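Local coordinates for protein CTP:phosphocholine Cytidylyltransferase (Streptococcus pneumoniae, PDB 1JYK) that probably transfers a cytidylyl group from CTP to phosphocholine, yielding CDP-choline and pyrophosphate, as a bacterial member of the nucleotidyl transferase family, at residues A[56-67]-A[85-94]. Sequence-based numbering, arbitrary orientation.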
ATOM      1  N   LYS A  56      16.981   9.666  -4.756  1.00 19.39           N
ATOM      2  CA  LYS A  56      16.290   8.685  -5.588  1.00 17.73           C
ATOM      3  C   LYS A  56      14.801   8.655  -5.240  1.00 16.87           C
ATOM      4  O   LYS A  56      14.444   8.546  -4.073  1.00 16.77           O
ATOM      5  CB  LYS A  56      16.912   7.302  -5.367  1.00 16.89           C
ATOM      6  CG  LYS A  56      16.302   6.178  -6.184  1.00 17.19           C
ATOM      7  CD  LYS A  56      17.168   4.926  -6.096  1.00 17.63           C
ATOM      8  CE  LYS A  56      16.554   3.768  -6.858  1.00 17.01           C
ATOM      9  NZ  LYS A  56      16.653   3.989  -8.321  1.00 17.18           N
ATOM     10  N   PRO A  57      13.914   8.775  -6.249  1.00 16.63           N
ATOM     11  CA  PRO A  57      12.468   8.751  -5.976  1.00 15.76           C
ATOM     12  C   PRO A  57      12.076   7.533  -5.148  1.00 14.96           C
ATOM     13  O   PRO A  57      12.509   6.416  -5.429  1.00 15.23           O
ATOM     14  CB  PRO A  57      11.834   8.724  -7.365  1.00 15.40           C
ATOM     15  CG  PRO A  57      12.855   9.381  -8.245  1.00 16.29           C
ATOM     16  CD  PRO A  57      14.195   8.957  -7.684  1.00 16.66           C
ATOM     17  N   LEU A  58      11.254   7.754  -4.129  1.00 15.43           N
ATOM     18  CA  LEU A  58      10.810   6.684  -3.241  1.00 14.55           C
ATOM     19  C   LEU A  58      10.314   5.429  -3.949  1.00 13.30           C
ATOM     20  O   LEU A  58      10.699   4.317  -3.597  1.00 13.71           O
ATOM     21  CB  LEU A  58       9.692   7.189  -2.326  1.00 16.61           C
ATOM     22  CG  LEU A  58      10.085   7.981  -1.082  1.00 18.26           C
ATOM     23  CD1 LEU A  58       8.824   8.506  -0.415  1.00 19.53           C
ATOM     24  CD2 LEU A  58      10.865   7.106  -0.128  1.00 17.69           C
ATOM     25  N   ILE A  59       9.449   5.607  -4.943  1.00 12.78           N
ATOM     26  CA  ILE A  59       8.884   4.465  -5.648  1.00 12.73           C
ATOM     27  C   ILE A  59       9.922   3.591  -6.359  1.00 12.74           C
ATOM     28  O   ILE A  59       9.703   2.390  -6.541  1.00 12.79           O
ATOM     29  CB  ILE A  59       7.793   4.925  -6.662  1.00 13.12           C
ATOM     30  CG1 ILE A  59       6.916   3.735  -7.054  1.00 12.86           C
ATOM     31  CG2 ILE A  59       8.437   5.569  -7.883  1.00 11.98           C
ATOM     32  CD1 ILE A  59       5.590   4.142  -7.675  1.00 14.17           C
ATOM     33  N   GLU A  60      11.047   4.179  -6.759  1.00 13.46           N
ATOM     34  CA  GLU A  60      12.084   3.405  -7.439  1.00 13.80           C
ATOM     35  C   GLU A  60      12.691   2.348  -6.512  1.00 13.39           C
ATOM     36  O   GLU A  60      13.012   1.244  -6.946  1.00 13.78           O
ATOM     37  CB  GLU A  60      13.175   4.334  -7.983  1.00 14.71           C
ATOM     38  CG  GLU A  60      12.721   5.101  -9.218  1.00 15.78           C
ATOM     39  CD  GLU A  60      13.837   5.875  -9.903  1.00 17.85           C
ATOM     40  OE1 GLU A  60      15.010   5.769  -9.479  1.00 16.30           O
ATOM     41  OE2 GLU A  60      13.532   6.595 -10.874  1.00 18.68           O
ATOM     42  N   TYR A  61      12.847   2.678  -5.234  1.00 13.08           N
ATOM     43  CA  TYR A  61      13.388   1.710  -4.287  1.00 13.13           C
ATOM     44  C   TYR A  61      12.454   0.505  -4.222  1.00 12.45           C
ATOM     45  O   TYR A  61      12.902  -0.636  -4.177  1.00 13.45           O
ATOM     46  CB  TYR A  61      13.499   2.322  -2.889  1.00 13.16           C
ATOM     47  CG  TYR A  61      14.586   3.359  -2.740  1.00 13.53           C
ATOM     48  CD1 TYR A  61      14.285   4.720  -2.778  1.00 12.98           C
ATOM     49  CD2 TYR A  61      15.913   2.982  -2.509  1.00 14.77           C
ATOM     50  CE1 TYR A  61      15.272   5.683  -2.586  1.00 14.32           C
ATOM     51  CE2 TYR A  61      16.913   3.941  -2.315  1.00 15.29           C
ATOM     52  CZ  TYR A  61      16.584   5.286  -2.353  1.00 15.22           C
ATOM     53  OH  TYR A  61      17.553   6.239  -2.153  1.00 15.92           O
ATOM     54  N   GLN A  62      11.151   0.771  -4.214  1.00 12.55           N
ATOM     55  CA  GLN A  62      10.148  -0.285  -4.143  1.00 12.04           C
ATOM     56  C   GLN A  62      10.123  -1.130  -5.412  1.00 12.43           C
ATOM     57  O   GLN A  62      10.143  -2.359  -5.342  1.00 13.34           O
ATOM     58  CB  GLN A  62       8.761   0.314  -3.894  1.00 12.45           C
ATOM     59  CG  GLN A  62       8.679   1.197  -2.644  1.00 14.04           C
ATOM     60  CD  GLN A  62       7.310   1.848  -2.475  1.00 15.99           C
ATOM     61  OE1 GLN A  62       6.584   2.071  -3.449  1.00 15.93           O
ATOM     62  NE2 GLN A  62       6.952   2.154  -1.234  1.00 17.31           N
ATOM     63  N   ILE A  63      10.069  -0.470  -6.569  1.00 12.68           N
ATOM     64  CA  ILE A  63      10.048  -1.164  -7.858  1.00 12.82           C
ATOM     65  C   ILE A  63      11.271  -2.084  -8.020  1.00 12.39           C
ATOM     66  O   ILE A  63      11.149  -3.224  -8.478  1.00 12.54           O
ATOM     67  CB  ILE A  63      10.013  -0.147  -9.040  1.00 12.63           C
ATOM     68  CG1 ILE A  63       8.631   0.511  -9.130  1.00 11.79           C
ATOM     69  CG2 ILE A  63      10.302  -0.853 -10.356  1.00 13.18           C
ATOM     70  CD1 ILE A  63       8.608   1.775  -9.977  1.00 12.51           C
ATOM     71  N   GLU A  64      12.445  -1.594  -7.629  1.00 12.95           N
ATOM     72  CA  GLU A  64      13.667  -2.386  -7.751  1.00 13.87           C
ATOM     73  C   GLU A  64      13.658  -3.601  -6.819  1.00 14.44           C
ATOM     74  O   GLU A  64      14.122  -4.676  -7.201  1.00 14.27           O
ATOM     75  CB  GLU A  64      14.890  -1.496  -7.510  1.00 13.18           C
ATOM     76  CG  GLU A  64      15.209  -0.661  -8.741  1.00 14.41           C
ATOM     77  CD  GLU A  64      16.258   0.405  -8.511  1.00 16.78           C
ATOM     78  OE1 GLU A  64      16.187   1.450  -9.192  1.00 17.72           O
ATOM     79  OE2 GLU A  64      17.153   0.208  -7.668  1.00 16.76           O
ATOM     80  N   PHE A  65      13.119  -3.435  -5.612  1.00 14.73           N
ATOM     81  CA  PHE A  65      13.025  -4.542  -4.660  1.00 13.58           C
ATOM     82  C   PHE A  65      12.154  -5.624  -5.277  1.00 12.94           C
ATOM     83  O   PHE A  65      12.474  -6.809  -5.221  1.00 13.41           O
ATOM     84  CB  PHE A  65      12.375  -4.076  -3.353  1.00 14.51           C
ATOM     85  CG  PHE A  65      13.357  -3.674  -2.285  1.00 16.92           C
ATOM     86  CD1 PHE A  65      12.910  -3.078  -1.110  1.00 17.19           C
ATOM     87  CD2 PHE A  65      14.724  -3.893  -2.444  1.00 16.96           C
ATOM     88  CE1 PHE A  65      13.806  -2.706  -0.111  1.00 17.00           C
ATOM     89  CE2 PHE A  65      15.624  -3.524  -1.452  1.00 17.05           C
ATOM     90  CZ  PHE A  65      15.163  -2.930  -0.285  1.00 17.06           C
ATOM     91  N   LEU A  66      11.044  -5.198  -5.872  1.00 11.97           N
ATOM     92  CA  LEU A  66      10.101  -6.113  -6.497  1.00 12.82           C
ATOM     93  C   LEU A  66      10.707  -6.899  -7.653  1.00 13.66           C
ATOM     94  O   LEU A  66      10.603  -8.125  -7.702  1.00 13.85           O
ATOM     95  CB  LEU A  66       8.891  -5.336  -7.005  1.00 13.78           C
ATOM     96  CG  LEU A  66       7.908  -4.874  -5.931  1.00 12.92           C
ATOM     97  CD1 LEU A  66       7.072  -3.711  -6.468  1.00 11.76           C
ATOM     98  CD2 LEU A  66       7.021  -6.049  -5.521  1.00 12.54           C
ATOM     99  N   LYS A  67      11.336  -6.190  -8.585  1.00 15.24           N
ATOM    100  CA  LYS A  67      11.944  -6.836  -9.740  1.00 16.14           C
ATOM    101  C   LYS A  67      13.105  -7.740  -9.342  1.00 17.06           C
ATOM    102  O   LYS A  67      13.362  -8.750  -9.997  1.00 18.04           O
ATOM    103  CB  LYS A  67      12.394  -5.776 -10.746  1.00 16.63           C
ATOM    104  CG  LYS A  67      11.251  -4.854 -11.147  1.00 18.45           C
ATOM    105  CD  LYS A  67      11.482  -4.220 -12.496  1.00 20.19           C
ATOM    106  CE  LYS A  67      11.078  -5.158 -13.607  1.00 19.11           C
ATOM    107  NZ  LYS A  67      11.619  -4.658 -14.880  1.00 17.18           N
ATOM    108  N   PHE A  85       5.287  10.443 -13.761  1.00 14.67           N
ATOM    109  CA  PHE A  85       5.486   8.989 -13.682  1.00 14.45           C
ATOM    110  C   PHE A  85       5.767   8.317 -15.034  1.00 14.90           C
ATOM    111  O   PHE A  85       6.219   7.175 -15.080  1.00 16.88           O
ATOM    112  CB  PHE A  85       4.245   8.311 -13.090  1.00 13.38           C
ATOM    113  CG  PHE A  85       4.025   8.590 -11.629  1.00 13.31           C
ATOM    114  CD1 PHE A  85       4.448   7.683 -10.659  1.00 14.32           C
ATOM    115  CD2 PHE A  85       3.375   9.750 -11.221  1.00 13.64           C
ATOM    116  CE1 PHE A  85       4.224   7.930  -9.300  1.00 13.24           C
ATOM    117  CE2 PHE A  85       3.147  10.004  -9.866  1.00 13.83           C
ATOM    118  CZ  PHE A  85       3.574   9.090  -8.907  1.00 13.35           C
ATOM    119  N   ASP A  86       5.492   9.015 -16.129  1.00 14.98           N
ATOM    120  CA  ASP A  86       5.668   8.439 -17.458  1.00 15.17           C
ATOM    121  C   ASP A  86       6.978   7.723 -17.735  1.00 14.46           C
ATOM    122  O   ASP A  86       6.979   6.620 -18.296  1.00 14.63           O
ATOM    123  CB  ASP A  86       5.440   9.514 -18.516  1.00 18.21           C
ATOM    124  CG  ASP A  86       3.970   9.858 -18.678  1.00 20.95           C
ATOM    125  OD1 ASP A  86       3.115   8.971 -18.467  1.00 22.67           O
ATOM    126  OD2 ASP A  86       3.669  11.020 -19.013  1.00 24.80           O
ATOM    127  N   TYR A  87       8.092   8.335 -17.349  1.00 14.54           N
ATOM    128  CA  TYR A  87       9.412   7.738 -17.581  1.00 14.22           C
ATOM    129  C   TYR A  87       9.586   6.322 -17.012  1.00 14.03           C
ATOM    130  O   TYR A  87      10.447   5.571 -17.467  1.00 13.01           O
ATOM    131  CB  TYR A  87      10.510   8.645 -17.007  1.00 14.12           C
ATOM    132  CG  TYR A  87      10.726   8.494 -15.509  1.00 13.39           C
ATOM    133  CD1 TYR A  87      11.867   7.861 -15.008  1.00 12.62           C
ATOM    134  CD2 TYR A  87       9.787   8.989 -14.594  1.00 13.05           C
ATOM    135  CE1 TYR A  87      12.072   7.721 -13.632  1.00 14.01           C
ATOM    136  CE2 TYR A  87       9.981   8.856 -13.220  1.00 13.46           C
ATOM    137  CZ  TYR A  87      11.123   8.223 -12.744  1.00 14.17           C
ATOM    138  OH  TYR A  87      11.314   8.098 -11.382  1.00 15.06           O
ATOM    139  N   LEU A  88       8.775   5.966 -16.014  1.00 13.42           N
ATOM    140  CA  LEU A  88       8.875   4.653 -15.384  1.00 12.33           C
ATOM    141  C   LEU A  88       8.457   3.502 -16.288  1.00 12.10           C
ATOM    142  O   LEU A  88       8.867   2.366 -16.078  1.00 13.24           O
ATOM    143  CB  LEU A  88       8.046   4.621 -14.090  1.00 12.89           C
ATOM    144  CG  LEU A  88       8.493   5.553 -12.952  1.00 11.64           C
ATOM    145  CD1 LEU A  88       7.390   5.621 -11.900  1.00 13.63           C
ATOM    146  CD2 LEU A  88       9.801   5.053 -12.330  1.00  9.22           C
ATOM    147  N   LYS A  89       7.645   3.782 -17.298  1.00 13.60           N
ATOM    148  CA  LYS A  89       7.211   2.725 -18.195  1.00 14.31           C
ATOM    149  C   LYS A  89       8.389   2.119 -18.961  1.00 15.48           C
ATOM    150  O   LYS A  89       8.537   0.893 -19.025  1.00 14.62           O
ATOM    151  CB  LYS A  89       6.162   3.261 -19.160  1.00 16.04           C
ATOM    152  CG  LYS A  89       4.900   3.723 -18.466  1.00 17.07           C
ATOM    153  CD  LYS A  89       3.828   4.093 -19.475  1.00 19.92           C
ATOM    154  CE  LYS A  89       4.205   5.353 -20.223  1.00 21.88           C
ATOM    155  NZ  LYS A  89       3.079   5.858 -21.050  1.00 25.43           N
ATOM    156  N   GLU A  90       9.242   2.966 -19.529  1.00 15.13           N
ATOM    157  CA  GLU A  90      10.393   2.451 -20.261  1.00 16.49           C
ATOM    158  C   GLU A  90      11.557   2.119 -19.318  1.00 16.32           C
ATOM    159  O   GLU A  90      12.432   1.314 -19.640  1.00 16.34           O
ATOM    160  CB  GLU A  90      10.825   3.458 -21.336  1.00 17.22           C
ATOM    161  CG  GLU A  90      10.198   3.159 -22.700  1.00 19.76           C
ATOM    162  CD  GLU A  90      10.440   4.248 -23.738  1.00 19.88           C
ATOM    163  OE1 GLU A  90      11.340   5.086 -23.534  1.00 18.79           O
ATOM    164  OE2 GLU A  90       9.726   4.259 -24.761  1.00 19.95           O
ATOM    165  N   LYS A  91      11.569   2.730 -18.140  1.00 16.08           N
ATOM    166  CA  LYS A  91      12.644   2.458 -17.200  1.00 15.83           C
ATOM    167  C   LYS A  91      12.493   1.112 -16.499  1.00 15.28           C
ATOM    168  O   LYS A  91      13.488   0.426 -16.251  1.00 15.19           O
ATOM    169  CB  LYS A  91      12.730   3.563 -16.149  1.00 15.14           C
ATOM    170  CG  LYS A  91      13.908   3.400 -15.194  1.00 16.54           C
ATOM    171  CD  LYS A  91      14.131   4.665 -14.388  1.00 18.52           C
ATOM    172  CE  LYS A  91      15.190   4.459 -13.325  1.00 20.84           C
ATOM    173  NZ  LYS A  91      15.756   5.742 -12.843  1.00 22.45           N
ATOM    174  N   TYR A  92      11.255   0.728 -16.191  1.00 14.03           N
ATOM    175  CA  TYR A  92      11.004  -0.528 -15.479  1.00 14.39           C
ATOM    176  C   TYR A  92       9.975  -1.471 -16.089  1.00 14.97           C
ATOM    177  O   TYR A  92       9.855  -2.618 -15.648  1.00 16.12           O
ATOM    178  CB  TYR A  92      10.576  -0.240 -14.037  1.00 13.13           C
ATOM    179  CG  TYR A  92      11.593   0.504 -13.219  1.00 12.08           C
ATOM    180  CD1 TYR A  92      11.359   1.817 -12.824  1.00 12.03           C
ATOM    181  CD2 TYR A  92      12.769  -0.116 -12.799  1.00 10.76           C
ATOM    182  CE1 TYR A  92      12.266   2.495 -12.022  1.00 13.00           C
ATOM    183  CE2 TYR A  92      13.684   0.559 -11.995  1.00 12.38           C
ATOM    184  CZ  TYR A  92      13.420   1.862 -11.610  1.00 11.27           C
ATOM    185  OH  TYR A  92      14.284   2.532 -10.783  1.00 13.50           O
ATOM    186  N   GLY A  93       9.226  -1.000 -17.080  1.00 14.17           N
ATOM    187  CA  GLY A  93       8.220  -1.846 -17.691  1.00 14.68           C
ATOM    188  C   GLY A  93       6.929  -1.881 -16.888  1.00 16.70           C
ATOM    189  O   GLY A  93       6.118  -2.800 -17.034  1.00 17.61           O
ATOM    190  N   VAL A  94       6.724  -0.876 -16.037  1.00 16.55           N
ATOM    191  CA  VAL A  94       5.508  -0.820 -15.226  1.00 16.60           C
ATOM    192  C   VAL A  94       4.318  -0.324 -16.039  1.00 17.85           C
ATOM    193  O   VAL A  94       4.480   0.266 -17.112  1.00 17.50           O
ATOM    194  CB  VAL A  94       5.678   0.118 -14.007  1.00 14.67           C
ATOM    195  CG1 VAL A  94       6.867  -0.329 -13.173  1.00 14.15           C
ATOM    196  CG2 VAL A  94       5.843   1.559 -14.476  1.00 14.54           C
TER
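Y92 lies across helix 58-67 with its ring wedged among E60, I63, E64 and K67, a knob-into-hole fit. I63 takes one face: its CG2, swung anti to the backbone N, stands 3.6 Å from the ring centroid in a CH-pi contact, while K91 CG lies over the opposite face, toward its rim, from within the tyrosine's own helix. E60 CG and E64 OE1 lie at the ring's hydroxyl edge, where Y92 OH donates a hydrogen bond to the anti lone pair of E64 OE1 at 2.7 Å. At the backbone end, K67 reaches round by a bend at chi3 (82°), and its NZ bonds to Y92 O at 2.8 Å, tying the last turn of helix 87-92 to its neighbour just before G93 leaves helical geometry with positive phi.

E60 makes the reciprocal fit among Y87, L88, K91 and Y92. Y87 OH donates to E60 OE2 (2.7 Å) on its anti side, and K91 NZ forms a salt bridge to the same oxygen from the other face of the carboxylate, 3.1 Å away and well above its plane. K56 NZ makes salt bridges to E60 OE1 and E64 OE1, so two lysines and two glutamates form one network that probably disperses the acidic charge.

On the buried side of this polar cluster, I59 and I63 meet L88, with I63 CD1 also 4.2 Å from V94 CG1. The two helices run at 29° to each other, their axes 12.2 Å apart, against the parallel strands 27-32 and 74-78: I59 and F85 touch both, and V94 leads into neighbouring strand 95-98, in a Rossmann-like nucleotidyltransferase core.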